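PDB 5VEO: ectonucleotide pyrophosphatase/phosphodiesterase family member 5 from Mus musculus, which is a zinc-dependent ectoenzyme of the nucleotide pyrophosphatase/phosphodiesterase family that probably hydrolyses a restricted range of phosphodiester substrates. Local coordinates for residues His252-Pro260 and Pro301-Ile312; Glu72-Asp83 and His292-Gln300. The protein carries 1 engineered substitution. All coordinates share one frame; numbering follows the deposited sequence.

Contact 1: His252-Pro260 and Pro301-Ile312; sequences HSPVAAILP and PIVAVADEGWYI. With NAG (2-acetamido-2-deoxy-beta-D-glucopyranose), chain B.
Tyr311 meets Ser253 through CD2 of its ring, 3.5 Å from OG, and a water sits over the centre of one ring face, while Phe320 packs against the ring from outside the two segments. That water is hydrogen-bonded to Ser253 OG, at 2.8 Å, and weakly to Trp310 O. The Trp310 indole has Asp307 O in plane at its edge, within the type II turn Asp307-Trp310, and meets the ring of His276. A chi1 of -170° swings Ser253 OG away from its backbone N and onto the backbone of Ile312; Ile312 N donates to it at 2.8 Å in a nearly straight bond of 176°. The cis peptide before Pro254 leads into the strand, and Pro254 O accepts from Ala306 N. From there 255-260 and 302-306 run antiparallel, Ala256 with Ala304 and Ile258 with Ile302 forming the hydrogen-bonded pairs; the return bond from Ile302 N to Ile258 O is weak. On the face of Val255 and Val303 the CG1 methyls press together at 3.4 Å, closer than two methyls normally pack. On the face of Ala256, CD1 of Ile312 reaches the Ala256 CB at 3.9 Å. At the far end Pro260 CG rests on Ile302 CD1. These two strands form the middle of a four-stranded antiparallel sheet, flanked by 247-249 beside 255-260 and by 279-283 beside 302-306, with helix 265-272 covering Ile258 and Ile302.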
loop_
_atom_site.group_PDB
_atom_site.type_symbol
_atom_site.label_atom_id
_atom_site.label_comp_id
_atom_site.label_asym_id
_atom_site.label_seq_id
_atom_site.Cartn_x
_atom_site.Cartn_y
_atom_site.Cartn_z
ATOM N N HIS A 252 -14.458 -8.523 1.015
ATOM C CA HIS A 252 -15.418 -8.505 2.144
ATOM C C HIS A 252 -15.535 -7.175 2.897
ATOM O O HIS A 252 -16.613 -6.574 2.949
ATOM C CB HIS A 252 -15.090 -9.628 3.138
ATOM C CG HIS A 252 -15.437 -11.006 2.644
ATOM N ND1 HIS A 252 -16.159 -11.910 3.397
ATOM C CD2 HIS A 252 -15.151 -11.637 1.479
ATOM C CE1 HIS A 252 -16.299 -13.037 2.718
ATOM N NE2 HIS A 252 -15.698 -12.899 1.549
ATOM N N SER A 253 -14.478 -6.758 3.575
ATOM C CA SER A 253 -14.574 -5.605 4.495
ATOM C C SER A 253 -13.286 -4.814 4.438
ATOM O O SER A 253 -12.210 -5.404 4.379
ATOM C CB SER A 253 -14.849 -6.055 5.932
ATOM O OG SER A 253 -15.177 -4.960 6.784
ATOM N N PRO A 254 -13.376 -3.475 4.503
ATOM C CA PRO A 254 -14.557 -2.626 4.689
ATOM C C PRO A 254 -15.164 -2.114 3.388
ATOM O O PRO A 254 -16.096 -1.299 3.413
ATOM C CB PRO A 254 -14.006 -1.476 5.512
ATOM C CG PRO A 254 -12.618 -1.296 4.964
ATOM C CD PRO A 254 -12.131 -2.690 4.651
ATOM N N VAL A 255 -14.666 -2.598 2.262
ATOM C CA VAL A 255 -15.230 -2.245 0.961
ATOM C C VAL A 255 -15.723 -3.541 0.336
ATOM O O VAL A 255 -14.951 -4.324 -0.226
ATOM C CB VAL A 255 -14.229 -1.508 0.076
ATOM C CG1 VAL A 255 -14.866 -1.146 -1.278
ATOM C CG2 VAL A 255 -13.743 -0.256 0.819
ATOM N N ALA A 256 -17.013 -3.795 0.480
ATOM C CA ALA A 256 -17.616 -5.017 -0.034
ATOM C C ALA A 256 -17.836 -4.865 -1.534
ATOM O O ALA A 256 -18.594 -3.994 -1.980
ATOM C CB ALA A 256 -18.931 -5.301 0.691
ATOM N N ALA A 257 -17.169 -5.703 -2.298
ATOM C CA ALA A 257 -17.265 -5.698 -3.749
ATOM C C ALA A 257 -18.227 -6.816 -4.100
ATOM O O ALA A 257 -17.913 -7.990 -3.886
ATOM C CB ALA A 257 -15.895 -5.904 -4.380
ATOM N N ILE A 258 -19.411 -6.443 -4.588
ATOM C CA ILE A 258 -20.558 -7.341 -4.690
ATOM C C ILE A 258 -20.905 -7.540 -6.160
ATOM O O ILE A 258 -21.117 -6.570 -6.894
ATOM C CB ILE A 258 -21.754 -6.787 -3.902
ATOM C CG1 ILE A 258 -21.443 -6.850 -2.400
ATOM C CG2 ILE A 258 -23.051 -7.568 -4.226
ATOM C CD1 ILE A 258 -22.427 -6.133 -1.528
ATOM N N LEU A 259 -20.954 -8.797 -6.575
ATOM C CA LEU A 259 -21.367 -9.175 -7.924
ATOM C C LEU A 259 -22.701 -9.895 -7.815
ATOM O O LEU A 259 -22.731 -11.097 -7.497
ATOM C CB LEU A 259 -20.321 -10.080 -8.570
ATOM C CG LEU A 259 -20.661 -10.626 -9.965
ATOM C CD1 LEU A 259 -20.914 -9.501 -10.924
ATOM C CD2 LEU A 259 -19.520 -11.494 -10.437
ATOM N N PRO A 260 -23.826 -9.211 -8.025
ATOM C CA PRO A 260 -25.116 -9.900 -7.986
ATOM C C PRO A 260 -25.165 -10.962 -9.067
ATOM O O PRO A 260 -24.584 -10.795 -10.141
ATOM C CB PRO A 260 -26.131 -8.782 -8.254
ATOM C CG PRO A 260 -25.427 -7.529 -7.889
ATOM C CD PRO A 260 -23.989 -7.773 -8.276
ATOM N N PRO A 301 -20.135 -4.430 -9.859
ATOM C CA PRO A 301 -21.325 -3.601 -10.131
ATOM C C PRO A 301 -21.859 -2.864 -8.923
ATOM O O PRO A 301 -22.497 -1.814 -9.083
ATOM C CB PRO A 301 -22.352 -4.617 -10.649
ATOM C CG PRO A 301 -21.548 -5.718 -11.216
ATOM C CD PRO A 301 -20.314 -5.814 -10.334
ATOM N N ILE A 302 -21.669 -3.412 -7.725
ATOM C CA ILE A 302 -22.076 -2.771 -6.483
ATOM C C ILE A 302 -20.860 -2.762 -5.574
ATOM O O ILE A 302 -20.191 -3.788 -5.417
ATOM C CB ILE A 302 -23.251 -3.499 -5.806
ATOM C CG1 ILE A 302 -24.508 -3.383 -6.670
ATOM C CG2 ILE A 302 -23.524 -2.931 -4.416
ATOM C CD1 ILE A 302 -25.707 -4.170 -6.163
ATOM N N VAL A 303 -20.592 -1.614 -4.977
ATOM C CA VAL A 303 -19.496 -1.453 -4.031
ATOM C C VAL A 303 -20.093 -0.791 -2.802
ATOM O O VAL A 303 -20.652 0.307 -2.903
ATOM C CB VAL A 303 -18.345 -0.619 -4.613
ATOM C CG1 VAL A 303 -17.273 -0.340 -3.556
ATOM C CG2 VAL A 303 -17.718 -1.331 -5.784
ATOM N N ALA A 304 -20.015 -1.478 -1.658
ATOM C CA ALA A 304 -20.632 -1.023 -0.427
ATOM C C ALA A 304 -19.521 -0.728 0.566
ATOM O O ALA A 304 -18.743 -1.621 0.913
ATOM C CB ALA A 304 -21.605 -2.064 0.122
ATOM N N VAL A 305 -19.456 0.519 1.024
ATOM C CA VAL A 305 -18.325 1.026 1.790
ATOM C C VAL A 305 -18.769 1.252 3.228
ATOM O O VAL A 305 -19.692 2.042 3.490
ATOM C CB VAL A 305 -17.778 2.331 1.191
ATOM C CG1 VAL A 305 -16.615 2.829 2.036
ATOM C CG2 VAL A 305 -17.390 2.146 -0.273
ATOM N N ALA A 306 -18.105 0.578 4.160
ATOM C CA ALA A 306 -18.380 0.799 5.578
ATOM C C ALA A 306 -17.682 2.058 6.063
ATOM O O ALA A 306 -16.561 2.371 5.633
ATOM C CB ALA A 306 -17.918 -0.384 6.421
ATOM N N ASP A 307 -18.359 2.778 6.956
ATOM C CA ASP A 307 -17.752 3.918 7.628
ATOM C C ASP A 307 -16.594 3.471 8.513
ATOM O O ASP A 307 -16.496 2.310 8.926
ATOM C CB ASP A 307 -18.775 4.662 8.480
ATOM C CG ASP A 307 -19.819 5.391 7.646
ATOM O OD1 ASP A 307 -19.523 5.806 6.479
ATOM O OD2 ASP A 307 -20.933 5.565 8.186
ATOM N N GLU A 308 -15.714 4.429 8.799
ATOM C CA GLU A 308 -14.542 4.194 9.631
ATOM C C GLU A 308 -14.882 3.412 10.901
ATOM O O GLU A 308 -15.759 3.803 11.677
ATOM C CB GLU A 308 -13.910 5.532 9.996
ATOM C CG GLU A 308 -12.583 5.365 10.635
ATOM C CD GLU A 308 -11.887 6.675 10.910
ATOM O OE1 GLU A 308 -12.542 7.641 11.351
ATOM O OE2 GLU A 308 -10.671 6.712 10.705
ATOM N N GLY A 309 -14.155 2.317 11.124
ATOM C CA GLY A 309 -14.288 1.527 12.334
ATOM C C GLY A 309 -15.429 0.532 12.335
ATOM O O GLY A 309 -15.629 -0.153 13.350
ATOM N N TRP A 310 -16.162 0.422 11.231
ATOM C CA TRP A 310 -17.221 -0.559 11.051
ATOM C C TRP A 310 -16.716 -1.743 10.233
ATOM O O TRP A 310 -15.874 -1.598 9.331
ATOM C CB TRP A 310 -18.441 0.087 10.371
ATOM C CG TRP A 310 -19.199 0.936 11.347
ATOM C CD1 TRP A 310 -18.883 2.191 11.758
ATOM C CD2 TRP A 310 -20.340 0.539 12.109
ATOM N NE1 TRP A 310 -19.770 2.616 12.713
ATOM C CE2 TRP A 310 -20.686 1.623 12.936
ATOM C CE3 TRP A 310 -21.116 -0.618 12.150
ATOM C CZ2 TRP A 310 -21.757 1.571 13.819
ATOM C CZ3 TRP A 310 -22.202 -0.655 13.001
ATOM C CH2 TRP A 310 -22.513 0.432 13.819
ATOM N N TYR A 311 -17.241 -2.922 10.559
ATOM C CA TYR A 311 -16.834 -4.175 9.932
ATOM C C TYR A 311 -18.004 -4.765 9.165
ATOM O O TYR A 311 -19.130 -4.768 9.657
ATOM C CB TYR A 311 -16.353 -5.212 10.962
ATOM C CG TYR A 311 -15.051 -5.867 10.591
ATOM C CD1 TYR A 311 -13.863 -5.467 11.205
ATOM C CD2 TYR A 311 -14.993 -6.888 9.643
ATOM C CE1 TYR A 311 -12.659 -6.033 10.868
ATOM C CE2 TYR A 311 -13.778 -7.461 9.292
ATOM C CZ TYR A 311 -12.618 -7.042 9.926
ATOM O OH TYR A 311 -11.393 -7.600 9.620
ATOM N N ILE A 312 -17.738 -5.256 7.961
ATOM C CA ILE A 312 -18.737 -5.979 7.183
ATOM C C ILE A 312 -18.475 -7.467 7.319
ATOM O O ILE A 312 -17.391 -7.950 6.965
ATOM C CB ILE A 312 -18.716 -5.574 5.705
ATOM C CG1 ILE A 312 -18.807 -4.060 5.571
ATOM C CG2 ILE A 312 -19.848 -6.295 4.954
ATOM C CD1 ILE A 312 -18.591 -3.587 4.155
HETATM C C1 NAG B . -22.495 5.754 11.635
HETATM C C2 NAG B . -21.621 6.984 11.521
HETATM C C3 NAG B . -22.134 8.107 12.435
HETATM C C4 NAG B . -23.641 8.328 12.318
HETATM C C5 NAG B . -24.387 7.007 12.371
HETATM C C6 NAG B . -25.870 7.148 12.086
HETATM C C7 NAG B . -19.170 7.030 11.198
HETATM C C8 NAG B . -17.850 6.603 11.776
HETATM N N2 NAG B . -20.249 6.643 11.880
HETATM O O3 NAG B . -21.468 9.312 12.086
HETATM O O4 NAG B . -24.074 9.127 13.425
HETATM O O5 NAG B . -23.880 6.113 11.381
HETATM O O6 NAG B . -26.550 6.078 12.724
HETATM O O7 NAG B . -19.241 7.701 10.179
HETATM O O HOH W 1 -13.370 -3.782 8.507
#

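Contact 2: Glu72-Asp83 and His292-Gln300; sequences ENHGIVANDMFD and HYKHNDRVQ. With NAG (2-acetamido-2-deoxy-beta-D-glucopyranose), chain H; AMP (adenosine monophosphate), chain Q.
Loop 292-300 lies along the short helix 71-74: Glu72 N donates to His292 O near its start, Gly75 leaves it with positive phi, and a type I turn spans Asn296-Val299. Glu72 holds CG between its backbone N and carbonyl carbon (chi1 71°), and the extended chain carries OE2 to 2.9 Å from His295 N, whose N-H arrives on the anti side, 34° out of the carboxylate plane; a water links OE1 to His292 ND1. Asn296 works both ways: ND2 donates to Glu72 O from above the carbonyl plane and also to Glu105 OE2, while OD1 accepts from Arg298 N in an Asx turn. Tyr293 OH donates a hydrogen bond to Val77 O at 2.6 Å, from above the carbonyl plane. Arg298 NE and NH2 both meet Asp83 OD1 in a side-on salt bridge, at 2.8 and 3.1 Å, with the guanidinium and carboxylate planes 65° apart, and NH1 donates in the guanidinium plane to Gly75 O at 2.9 Å. With NH2 also bonded to Lys101 O, the guanidinium is fixed in rotation. Asp83 OD2 accepts from Ile85 N and Leu86 N. Helix 58-67 packs on Ile76, strand 88-91 pairs with 80-83, and strand 255-260 lies against Phe82 and Gln300.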
loop_
_atom_site.group_PDB
_atom_site.type_symbol
_atom_site.label_atom_id
_atom_site.label_comp_id
_atom_site.label_asym_id
_atom_site.label_seq_id
_atom_site.Cartn_x
_atom_site.Cartn_y
_atom_site.Cartn_z
ATOM N N GLU A 72 -7.892 2.790 -10.517
ATOM C CA GLU A 72 -8.671 2.495 -11.710
ATOM C C GLU A 72 -7.794 2.446 -12.956
ATOM O O GLU A 72 -8.178 1.799 -13.937
ATOM C CB GLU A 72 -9.809 3.512 -11.893
ATOM C CG GLU A 72 -9.355 4.918 -12.301
ATOM C CD GLU A 72 -10.483 5.941 -12.312
ATOM O OE1 GLU A 72 -10.193 7.129 -12.579
ATOM O OE2 GLU A 72 -11.649 5.573 -12.062
ATOM N N ASN A 73 -6.632 3.105 -12.931
ATOM C CA ASN A 73 -5.692 3.109 -14.042
ATOM C C ASN A 73 -4.680 1.974 -13.965
ATOM O O ASN A 73 -4.410 1.342 -14.987
ATOM C CB ASN A 73 -4.965 4.446 -14.103
ATOM C CG ASN A 73 -5.925 5.610 -14.197
ATOM O OD1 ASN A 73 -6.021 6.423 -13.291
ATOM N ND2 ASN A 73 -6.675 5.661 -15.276
ATOM N N HIS A 74 -4.087 1.686 -12.798
ATOM C CA HIS A 74 -3.096 0.613 -12.825
ATOM C C HIS A 74 -3.709 -0.775 -12.680
ATOM O O HIS A 74 -3.019 -1.758 -12.958
ATOM C CB HIS A 74 -1.980 0.845 -11.801
ATOM C CG HIS A 74 -2.404 0.860 -10.367
ATOM N ND1 HIS A 74 -3.145 -0.147 -9.780
ATOM C CD2 HIS A 74 -2.102 1.733 -9.377
ATOM C CE1 HIS A 74 -3.295 0.118 -8.495
ATOM N NE2 HIS A 74 -2.679 1.258 -8.227
ATOM N N GLY A 75 -4.986 -0.882 -12.301
ATOM C CA GLY A 75 -5.735 -2.121 -12.375
ATOM C C GLY A 75 -5.634 -3.037 -11.174
ATOM O O GLY A 75 -6.352 -4.047 -11.128
ATOM N N ILE A 76 -4.791 -2.720 -10.195
ATOM C CA ILE A 76 -4.733 -3.499 -8.947
ATOM C C ILE A 76 -5.671 -2.780 -7.984
ATOM O O ILE A 76 -5.275 -1.932 -7.177
ATOM C CB ILE A 76 -3.303 -3.629 -8.407
ATOM C CG1 ILE A 76 -2.378 -4.331 -9.415
ATOM C CG2 ILE A 76 -3.302 -4.382 -7.084
ATOM C CD1 ILE A 76 -2.681 -5.799 -9.644
ATOM N N VAL A 77 -6.968 -3.081 -8.117
ATOM C CA VAL A 77 -7.986 -2.303 -7.408
ATOM C C VAL A 77 -8.254 -2.817 -5.999
ATOM O O VAL A 77 -8.868 -2.097 -5.203
ATOM C CB VAL A 77 -9.311 -2.230 -8.196
ATOM C CG1 VAL A 77 -9.070 -1.717 -9.612
ATOM C CG2 VAL A 77 -10.029 -3.558 -8.250
ATOM N N ALA A 78 -7.782 -4.007 -5.653
ATOM C CA ALA A 78 -8.010 -4.591 -4.341
ATOM C C ALA A 78 -7.032 -5.743 -4.155
ATOM O O ALA A 78 -6.374 -6.180 -5.102
ATOM C CB ALA A 78 -9.459 -5.076 -4.200
ATOM N N ASN A 79 -6.967 -6.257 -2.917
ATOM C CA ASN A 79 -6.209 -7.471 -2.638
ATOM C C ASN A 79 -6.931 -8.709 -3.132
ATOM O O ASN A 79 -6.300 -9.751 -3.288
ATOM C CB ASN A 79 -5.972 -7.656 -1.146
ATOM C CG ASN A 79 -5.112 -6.568 -0.534
ATOM O OD1 ASN A 79 -4.386 -5.823 -1.212
ATOM N ND2 ASN A 79 -5.164 -6.507 0.776
ATOM N N ASP A 80 -8.245 -8.612 -3.314
ATOM C CA ASP A 80 -9.082 -9.689 -3.831
ATOM C C ASP A 80 -9.930 -9.103 -4.941
ATOM O O ASP A 80 -10.677 -8.147 -4.708
ATOM C CB ASP A 80 -9.964 -10.289 -2.738
ATOM C CG ASP A 80 -9.161 -11.058 -1.724
ATOM O OD1 ASP A 80 -8.765 -10.458 -0.714
ATOM O OD2 ASP A 80 -8.901 -12.253 -1.949
ATOM N N MET A 81 -9.792 -9.658 -6.141
ATOM C CA MET A 81 -10.425 -9.114 -7.332
ATOM C C MET A 81 -10.999 -10.233 -8.180
ATOM O O MET A 81 -10.575 -11.390 -8.107
ATOM C CB MET A 81 -9.444 -8.359 -8.221
ATOM C CG MET A 81 -8.811 -7.153 -7.611
ATOM S SD MET A 81 -7.694 -6.373 -8.789
ATOM C CE MET A 81 -6.195 -7.319 -8.558
ATOM N N PHE A 82 -11.927 -9.846 -9.042
ATOM C CA PHE A 82 -12.424 -10.713 -10.098
ATOM C C PHE A 82 -12.469 -9.888 -11.370
ATOM O O PHE A 82 -13.095 -8.819 -11.405
ATOM C CB PHE A 82 -13.804 -11.277 -9.773
ATOM C CG PHE A 82 -14.425 -12.038 -10.924
ATOM C CD1 PHE A 82 -13.832 -13.194 -11.399
ATOM C CD2 PHE A 82 -15.567 -11.575 -11.541
ATOM C CE1 PHE A 82 -14.395 -13.905 -12.469
ATOM C CE2 PHE A 82 -16.125 -12.277 -12.630
ATOM C CZ PHE A 82 -15.537 -13.433 -13.068
ATOM N N ASP A 83 -11.800 -10.388 -12.409
ATOM C CA ASP A 83 -11.811 -9.726 -13.700
ATOM C C ASP A 83 -12.783 -10.469 -14.609
ATOM O O ASP A 83 -12.537 -11.638 -14.951
ATOM C CB ASP A 83 -10.405 -9.688 -14.306
ATOM C CG ASP A 83 -10.352 -8.911 -15.606
ATOM O OD1 ASP A 83 -9.422 -8.092 -15.787
ATOM O OD2 ASP A 83 -11.242 -9.118 -16.458
ATOM N N HIS A 292 -11.233 7.887 -7.649
ATOM C CA HIS A 292 -10.569 7.446 -8.883
ATOM C C HIS A 292 -10.529 5.930 -8.929
ATOM O O HIS A 292 -9.480 5.286 -9.075
ATOM C CB HIS A 292 -9.184 8.056 -8.987
ATOM C CG HIS A 292 -9.209 9.541 -8.856
ATOM N ND1 HIS A 292 -9.885 10.345 -9.747
ATOM C CD2 HIS A 292 -8.717 10.363 -7.901
ATOM C CE1 HIS A 292 -9.782 11.604 -9.364
ATOM N NE2 HIS A 292 -9.073 11.643 -8.249
ATOM N N TYR A 293 -11.703 5.352 -8.744
ATOM C CA TYR A 293 -11.796 3.930 -8.529
ATOM C C TYR A 293 -12.646 3.228 -9.577
ATOM O O TYR A 293 -12.316 2.100 -9.933
ATOM C CB TYR A 293 -12.314 3.670 -7.097
ATOM C CG TYR A 293 -12.081 2.276 -6.612
ATOM C CD1 TYR A 293 -13.137 1.408 -6.400
ATOM C CD2 TYR A 293 -10.794 1.817 -6.385
ATOM C CE1 TYR A 293 -12.918 0.124 -5.957
ATOM C CE2 TYR A 293 -10.558 0.532 -5.938
ATOM C CZ TYR A 293 -11.629 -0.324 -5.756
ATOM O OH TYR A 293 -11.442 -1.605 -5.308
ATOM N N LYS A 294 -13.568 3.920 -10.222
ATOM C CA LYS A 294 -14.685 3.295 -10.928
ATOM C C LYS A 294 -14.410 2.917 -12.379
ATOM O O LYS A 294 -15.115 2.051 -12.905
ATOM C CB LYS A 294 -15.900 4.233 -10.853
ATOM C CG LYS A 294 -15.938 5.326 -11.875
ATOM C CD LYS A 294 -17.299 6.031 -11.845
ATOM C CE LYS A 294 -17.206 7.214 -10.977
ATOM N NZ LYS A 294 -18.493 7.952 -10.857
ATOM N N HIS A 295 -13.424 3.517 -13.045
ATOM C CA HIS A 295 -13.250 3.314 -14.486
ATOM C C HIS A 295 -12.357 2.107 -14.766
ATOM O O HIS A 295 -11.279 2.213 -15.346
ATOM C CB HIS A 295 -12.686 4.575 -15.133
ATOM C CG HIS A 295 -13.586 5.763 -15.016
ATOM N ND1 HIS A 295 -14.838 5.806 -15.590
ATOM C CD2 HIS A 295 -13.423 6.947 -14.380
ATOM C CE1 HIS A 295 -15.401 6.973 -15.328
ATOM N NE2 HIS A 295 -14.562 7.685 -14.596
ATOM N N ASN A 296 -12.836 0.941 -14.345
ATOM C CA ASN A 296 -12.088 -0.293 -14.522
ATOM C C ASN A 296 -13.055 -1.457 -14.397
ATOM O O ASN A 296 -13.902 -1.464 -13.504
ATOM C CB ASN A 296 -10.969 -0.420 -13.483
ATOM C CG ASN A 296 -9.956 -1.478 -13.854
ATOM O OD1 ASN A 296 -10.227 -2.681 -13.752
ATOM N ND2 ASN A 296 -8.778 -1.041 -14.287
ATOM N N ASP A 297 -12.926 -2.442 -15.296
ATOM C CA ASP A 297 -13.855 -3.567 -15.279
ATOM C C ASP A 297 -13.661 -4.478 -14.063
ATOM O O ASP A 297 -14.500 -5.361 -13.827
ATOM C CB ASP A 297 -13.725 -4.373 -16.576
ATOM C CG ASP A 297 -14.111 -3.565 -17.817
ATOM O OD1 ASP A 297 -14.941 -2.632 -17.707
ATOM O OD2 ASP A 297 -13.588 -3.882 -18.912
ATOM N N ARG A 298 -12.603 -4.283 -13.277
ATOM C CA ARG A 298 -12.441 -5.010 -12.019
ATOM C C ARG A 298 -13.156 -4.350 -10.849
ATOM O O ARG A 298 -13.139 -4.893 -9.736
ATOM C CB ARG A 298 -10.956 -5.163 -11.692
ATOM C CG ARG A 298 -10.249 -6.011 -12.712
ATOM C CD ARG A 298 -8.768 -5.806 -12.682
ATOM N NE ARG A 298 -8.170 -6.546 -13.786
ATOM C CZ ARG A 298 -6.893 -6.485 -14.132
ATOM N NH1 ARG A 298 -6.046 -5.716 -13.460
ATOM N NH2 ARG A 298 -6.478 -7.192 -15.172
ATOM N N VAL A 299 -13.794 -3.208 -11.067
ATOM C CA VAL A 299 -14.689 -2.641 -10.068
ATOM C C VAL A 299 -16.058 -3.282 -10.259
ATOM O O VAL A 299 -16.643 -3.236 -11.355
ATOM C CB VAL A 299 -14.750 -1.115 -10.178
ATOM C CG1 VAL A 299 -15.702 -0.528 -9.148
ATOM C CG2 VAL A 299 -13.352 -0.536 -10.029
ATOM N N GLN A 300 -16.551 -3.924 -9.203
ATOM C CA GLN A 300 -17.760 -4.725 -9.311
ATOM C C GLN A 300 -19.003 -3.845 -9.440
ATOM O O GLN A 300 -18.957 -2.643 -9.168
ATOM C CB GLN A 300 -17.880 -5.648 -8.102
ATOM C CG GLN A 300 -16.769 -6.699 -8.026
ATOM C CD GLN A 300 -16.699 -7.536 -9.283
ATOM O OE1 GLN A 300 -17.730 -7.946 -9.825
ATOM N NE2 GLN A 300 -15.483 -7.773 -9.772
HETATM C C1 NAG H . -4.378 9.429 -14.300
HETATM C C2 NAG H . -5.560 10.182 -14.868
HETATM C C3 NAG H . -6.115 9.436 -16.070
HETATM C C4 NAG H . -5.017 9.116 -17.074
HETATM C C5 NAG H . -3.812 8.471 -16.394
HETATM C C6 NAG H . -2.622 8.330 -17.312
HETATM C C7 NAG H . -6.970 11.575 -13.422
HETATM C C8 NAG H . -8.101 11.587 -12.440
HETATM N N2 NAG H . -6.605 10.374 -13.875
HETATM O O3 NAG H . -7.112 10.245 -16.677
HETATM O O4 NAG H . -5.528 8.218 -18.051
HETATM O O5 NAG H . -3.384 9.289 -15.300
HETATM O O6 NAG H . -2.374 9.541 -18.015
HETATM O O7 NAG H . -6.420 12.606 -13.795
HETATM P P AMP Q . -2.831 -5.548 3.763
HETATM O O1P AMP Q . -3.776 -5.073 2.701
HETATM O O2P AMP Q . -3.578 -6.049 5.005
HETATM O O3P AMP Q . -1.784 -4.505 4.146
HETATM O "O5'" AMP Q . -2.009 -6.797 3.191
HETATM C "C5'" AMP Q . -0.723 -7.098 3.754
HETATM C "C4'" AMP Q . -0.422 -8.570 3.820
HETATM O "O4'" AMP Q . -0.102 -9.023 2.512
HETATM C "C3'" AMP Q . 0.805 -8.897 4.674
HETATM O "O3'" AMP Q . 0.416 -9.497 5.890
HETATM C "C2'" AMP Q . 1.617 -9.888 3.833
HETATM O "O2'" AMP Q . 1.971 -11.074 4.491
HETATM C "C1'" AMP Q . 0.717 -10.157 2.644
HETATM N N9 AMP Q . 1.447 -10.342 1.409
HETATM C C8 AMP Q . 2.209 -9.443 0.762
HETATM N N7 AMP Q . 2.703 -9.997 -0.373
HETATM C C5 AMP Q . 2.221 -11.267 -0.422
HETATM C C6 AMP Q . 2.327 -12.416 -1.343
HETATM N N6 AMP Q . 3.068 -12.312 -2.461
HETATM N N1 AMP Q . 1.673 -13.550 -1.037
HETATM C C2 AMP Q . 0.921 -13.682 0.071
HETATM N N3 AMP Q . 0.763 -12.686 0.958
HETATM C C4 AMP Q . 1.401 -11.489 0.753
HETATM O O HOH W 2 -11.299 9.413 -11.994
HETATM O O HOH W 3 -3.042 -4.154 -14.220
HETATM O O HOH W 4 -12.864 -7.176 -8.421
#

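In the fold
Contacts 1 and 2 are neighbours, their centres about 14 Å apart, and the chain joins them directly: Gln300 ends the loop of contact 2 and Pro301 opens the second segment of contact 1. Gln300 also packs back on the sheet, its CG 3.8 Å from Ala257 CB and its CB 3.6 Å from Ile258 O. Phe82 of 72-83 is set against Leu259 of the inner strand 255-260, CD2 to CD2 at 4.1 Å. Asn79, in 72-83 but not touching 292-300, donates through ND2 to AMP O1P at 2.8 Å; Tyr143 OH and the backbone N of Ala58, the engineered alanine of the inactive variant, also hydrogen-bond to AMP.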